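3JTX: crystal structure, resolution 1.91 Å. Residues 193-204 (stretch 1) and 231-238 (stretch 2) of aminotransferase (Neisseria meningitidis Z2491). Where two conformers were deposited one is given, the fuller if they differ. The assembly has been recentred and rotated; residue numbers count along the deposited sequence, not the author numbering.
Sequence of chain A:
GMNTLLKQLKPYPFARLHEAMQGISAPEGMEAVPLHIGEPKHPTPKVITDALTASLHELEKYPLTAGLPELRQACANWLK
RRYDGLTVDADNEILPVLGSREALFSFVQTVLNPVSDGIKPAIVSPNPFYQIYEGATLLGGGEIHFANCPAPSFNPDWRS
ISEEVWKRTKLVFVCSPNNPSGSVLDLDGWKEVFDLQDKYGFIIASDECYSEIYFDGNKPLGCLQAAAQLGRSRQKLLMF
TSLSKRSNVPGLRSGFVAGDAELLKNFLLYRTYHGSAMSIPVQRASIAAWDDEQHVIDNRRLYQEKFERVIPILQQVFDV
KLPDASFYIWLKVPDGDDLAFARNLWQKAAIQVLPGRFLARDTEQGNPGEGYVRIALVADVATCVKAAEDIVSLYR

Stretch 1 193-204: VFDLQDKYGFII
Stretch 2 231-238: GRSRQKLL

How does the first part of stretch 2 reach the helix? Stretch 1 is helical from Val193 to Tyr200, turns at Gly201 and enters a strand at Ile203; stretch 2 is irregular until its own strand begins at Leu237. Gly231, with positive phi (77/26), makes no contact and leads into Arg232, extended at phi/psi -111/144. The CA atoms of Arg232 and Phe194 lie 8.7 Å apart, and Arg232 spans that gap with chi1, chi2 and chi3 all t and chi4 at 86°. Its CD sits over one face of the Phe194 ring, 3.6 Å from the centroid and 18° off the normal, a CH-pi contact; Phe194 presents that face with chi1 m and chi2 -32°.

What does the guanidinium of Arg232 find at the end of this reach? It meets acceptors from successive residues of the helix, Gln197 and Asp198, near its plane. Arg232 NH2 donates to Gln197 OE1 at 2.9 Å and to Asp198 OD1 at 2.7 Å, while Arg232 NH1 donates to Asp198 OD2 at 3.0 Å, so the carboxylate and guanidinium form a two-pronged salt bridge. Asp198 (m, chi2 -22°) starts sideways from its CA, but its end comes nearer to stretch 2. Arginine suits the place because its aliphatic part covers an aromatic ring while its charged end pairs with an exposed acid.

How does the chain turn from Arg232 into the strand? Ser233 (-70/176, chi1 p) accepts from within its own stretch: Gln235 N donates to Ser233 OG at 3.2 Å. A type II turn then runs from Arg234 to Leu237, with Gln235 at -62/131, Lys236 at 60/26 and Leu237 N bonded to Arg234 O at 3.2 Å. The turn brings Lys236 CA to 4.7 Å from Ile203 CA. The Lys236 side chain, m then t throughout, extends along stretch 1 until NZ donates to Gly201 O at 2.8 Å. Gly201 has positive phi (81/14), which favours glycine, and an ideal CB there would lie 3.5 Å from Lys236 NZ.

What joins the strands where the turn ends? Lys236 O accepts from Ile204 N at 2.8 Å, nearly straight at 173°, and more weakly from Gln197 NE2 at 2.9 Å. Buried Gln197 (t, t, chi3 56°) also donates from NE2 to Phe202 O at 2.9 Å, so its amide links helix, loop and turn. Ile204 and Leu237 form a parallel bridge, CA to CA 5.0 Å, and Leu238 N donates to Ile204 O at 3.0 Å.

Which apolar groups close the contact? Ile204 and Leu237, both m, t, project from the same face of the sheet. Leu237 CD2 lies 3.6 Å from Ile204 CD1 and 3.6 Å from Phe194 CE1, at the edge of that ring. Phe194, Ile204 and Leu237 are all buried, so their hydrocarbon packs helix against sheet. The two stretches together bury 558 Å².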

# COMPACT_ATOMS: atom_id res chain seq x y z
N VAL A 193 14.84 -5.80 26.72
CA VAL A 193 14.49 -4.73 25.80
C VAL A 193 13.45 -3.80 26.43
O VAL A 193 13.49 -2.59 26.20
CB VAL A 193 14.09 -5.25 24.39
CG1 VAL A 193 12.74 -5.96 24.40
CG2 VAL A 193 14.13 -4.08 23.38
N PHE A 194 12.55 -4.34 27.25
CA PHE A 194 11.58 -3.52 27.96
C PHE A 194 12.29 -2.55 28.93
O PHE A 194 11.91 -1.39 29.03
CB PHE A 194 10.56 -4.38 28.73
CG PHE A 194 9.55 -5.10 27.85
CD1 PHE A 194 9.09 -4.55 26.65
CD2 PHE A 194 9.00 -6.31 28.26
CE1 PHE A 194 8.16 -5.20 25.88
CE2 PHE A 194 8.07 -6.97 27.48
CZ PHE A 194 7.65 -6.43 26.31
N ASP A 195 13.30 -3.04 29.64
CA ASP A 195 14.05 -2.19 30.55
C ASP A 195 14.78 -1.08 29.76
O ASP A 195 14.80 0.07 30.19
CB ASP A 195 15.03 -3.01 31.40
CG ASP A 195 14.31 -3.89 32.47
OD1 ASP A 195 13.16 -3.59 32.85
OD2 ASP A 195 14.89 -4.88 32.93
N LEU A 196 15.36 -1.42 28.61
CA LEU A 196 15.96 -0.41 27.73
C LEU A 196 14.92 0.61 27.25
O LEU A 196 15.19 1.82 27.21
CB LEU A 196 16.68 -1.07 26.54
CG LEU A 196 18.05 -1.68 26.86
CD1 LEU A 196 18.45 -2.65 25.80
CD2 LEU A 196 19.12 -0.59 27.04
N GLN A 197 13.71 0.14 26.93
CA GLN A 197 12.62 1.04 26.58
C GLN A 197 12.29 2.02 27.72
O GLN A 197 12.08 3.21 27.47
CB GLN A 197 11.37 0.26 26.17
CG GLN A 197 10.25 1.14 25.62
CD GLN A 197 9.05 0.32 25.16
OE1 GLN A 197 8.50 -0.46 25.94
NE2 GLN A 197 8.67 0.47 23.88
N ASP A 198 12.24 1.53 28.95
CA ASP A 198 11.95 2.41 30.08
C ASP A 198 13.03 3.45 30.24
O ASP A 198 12.76 4.56 30.64
CB ASP A 198 11.82 1.63 31.40
CG ASP A 198 10.53 0.83 31.47
OD1 ASP A 198 9.59 1.18 30.75
OD2 ASP A 198 10.46 -0.15 32.22
N LYS A 199 14.26 3.08 29.93
CA LYS A 199 15.40 3.99 30.07
C LYS A 199 15.41 5.05 28.95
O LYS A 199 15.61 6.23 29.22
CB LYS A 199 16.69 3.17 30.06
CG LYS A 199 17.95 3.95 30.36
CD LYS A 199 19.04 3.01 30.87
CE LYS A 199 20.39 3.69 30.98
NZ LYS A 199 20.41 4.75 32.02
N TYR A 200 15.15 4.62 27.72
CA TYR A 200 15.39 5.47 26.53
C TYR A 200 14.14 5.89 25.75
O TYR A 200 14.23 6.81 24.95
CB TYR A 200 16.36 4.79 25.58
CG TYR A 200 17.74 4.61 26.16
CD1 TYR A 200 18.51 5.72 26.49
CD2 TYR A 200 18.27 3.35 26.36
CE1 TYR A 200 19.77 5.58 27.01
CE2 TYR A 200 19.55 3.19 26.89
CZ TYR A 200 20.29 4.32 27.21
OH TYR A 200 21.55 4.20 27.74
N GLY A 201 13.02 5.21 25.94
CA GLY A 201 11.74 5.67 25.39
C GLY A 201 11.40 5.40 23.92
O GLY A 201 10.45 5.98 23.39
N PHE A 202 12.15 4.51 23.27
CA PHE A 202 11.86 4.13 21.88
C PHE A 202 10.59 3.26 21.80
O PHE A 202 10.13 2.73 22.80
CB PHE A 202 13.03 3.34 21.26
CG PHE A 202 13.49 2.17 22.09
CD1 PHE A 202 12.80 0.97 22.07
CD2 PHE A 202 14.63 2.27 22.88
CE1 PHE A 202 13.23 -0.11 22.84
CE2 PHE A 202 15.07 1.20 23.65
CZ PHE A 202 14.36 0.01 23.63
N ILE A 203 10.07 3.13 20.59
CA ILE A 203 8.94 2.27 20.27
C ILE A 203 9.51 0.91 19.93
O ILE A 203 10.58 0.84 19.33
CB ILE A 203 8.16 2.84 19.06
CG1 ILE A 203 7.47 4.13 19.46
CG2 ILE A 203 7.16 1.83 18.50
CD1 ILE A 203 7.08 5.01 18.27
N ILE A 204 8.83 -0.16 20.32
CA ILE A 204 9.22 -1.52 19.90
C ILE A 204 8.28 -2.02 18.81
O ILE A 204 7.05 -1.98 18.98
CB ILE A 204 9.19 -2.51 21.09
CG1 ILE A 204 10.27 -2.14 22.11
CG2 ILE A 204 9.39 -3.95 20.60
CD1 ILE A 204 10.10 -2.83 23.48
N GLY A 231 3.76 -8.04 33.49
CA GLY A 231 2.99 -7.02 34.21
C GLY A 231 3.08 -5.63 33.61
O GLY A 231 2.89 -4.64 34.31
N ARG A 232 3.36 -5.57 32.32
CA ARG A 232 3.69 -4.32 31.63
C ARG A 232 2.56 -3.95 30.68
O ARG A 232 1.95 -4.82 30.09
CB ARG A 232 4.98 -4.55 30.83
CG ARG A 232 5.52 -3.33 30.11
CD ARG A 232 6.83 -3.65 29.37
NE ARG A 232 7.41 -2.44 28.81
CZ ARG A 232 8.22 -1.61 29.47
NH1 ARG A 232 8.59 -1.88 30.73
NH2 ARG A 232 8.67 -0.52 28.87
N SER A 233 2.28 -2.65 30.54
CA SER A 233 1.28 -2.17 29.60
C SER A 233 1.76 -2.35 28.15
O SER A 233 2.89 -2.75 27.90
CB SER A 233 0.99 -0.69 29.86
OG SER A 233 2.00 0.14 29.30
N ARG A 234 0.90 -2.01 27.20
CA ARG A 234 1.25 -2.04 25.79
C ARG A 234 1.75 -0.70 25.26
O ARG A 234 1.79 -0.50 24.05
CB ARG A 234 0.04 -2.45 24.97
CG ARG A 234 -0.27 -3.87 25.09
CD ARG A 234 -1.64 -4.18 24.53
NE ARG A 234 -2.00 -5.46 25.07
CZ ARG A 234 -3.22 -5.86 25.41
NH1 ARG A 234 -4.30 -5.10 25.22
NH2 ARG A 234 -3.33 -7.06 25.93
N GLN A 235 2.11 0.24 26.14
CA GLN A 235 2.57 1.55 25.69
C GLN A 235 3.84 1.40 24.85
O GLN A 235 4.79 0.72 25.26
CB GLN A 235 2.84 2.48 26.89
CG GLN A 235 3.08 3.94 26.48
CD GLN A 235 3.34 4.85 27.66
OE1 GLN A 235 2.55 5.74 27.95
NE2 GLN A 235 4.46 4.64 28.33
N LYS A 236 3.85 2.05 23.68
CA LYS A 236 4.98 2.04 22.76
C LYS A 236 5.37 0.63 22.25
O LYS A 236 6.53 0.39 21.90
CB LYS A 236 6.19 2.74 23.38
CG LYS A 236 5.97 4.25 23.62
CD LYS A 236 7.27 4.94 24.05
CE LYS A 236 7.06 6.45 24.14
NZ LYS A 236 8.25 7.14 24.72
N LEU A 237 4.40 -0.29 22.24
CA LEU A 237 4.57 -1.65 21.70
C LEU A 237 3.61 -1.87 20.55
O LEU A 237 2.44 -1.57 20.67
CB LEU A 237 4.24 -2.72 22.75
CG LEU A 237 4.98 -2.75 24.07
CD1 LEU A 237 4.54 -3.99 24.87
CD2 LEU A 237 6.50 -2.76 23.83
N LEU A 238 4.12 -2.41 19.44
CA LEU A 238 3.30 -2.80 18.32
C LEU A 238 3.81 -4.13 17.79
O LEU A 238 5.00 -4.29 17.55
CB LEU A 238 3.37 -1.77 17.21
CG LEU A 238 2.69 -0.41 17.44
CD1 LEU A 238 3.07 0.50 16.27
CD2 LEU A 238 1.15 -0.54 17.59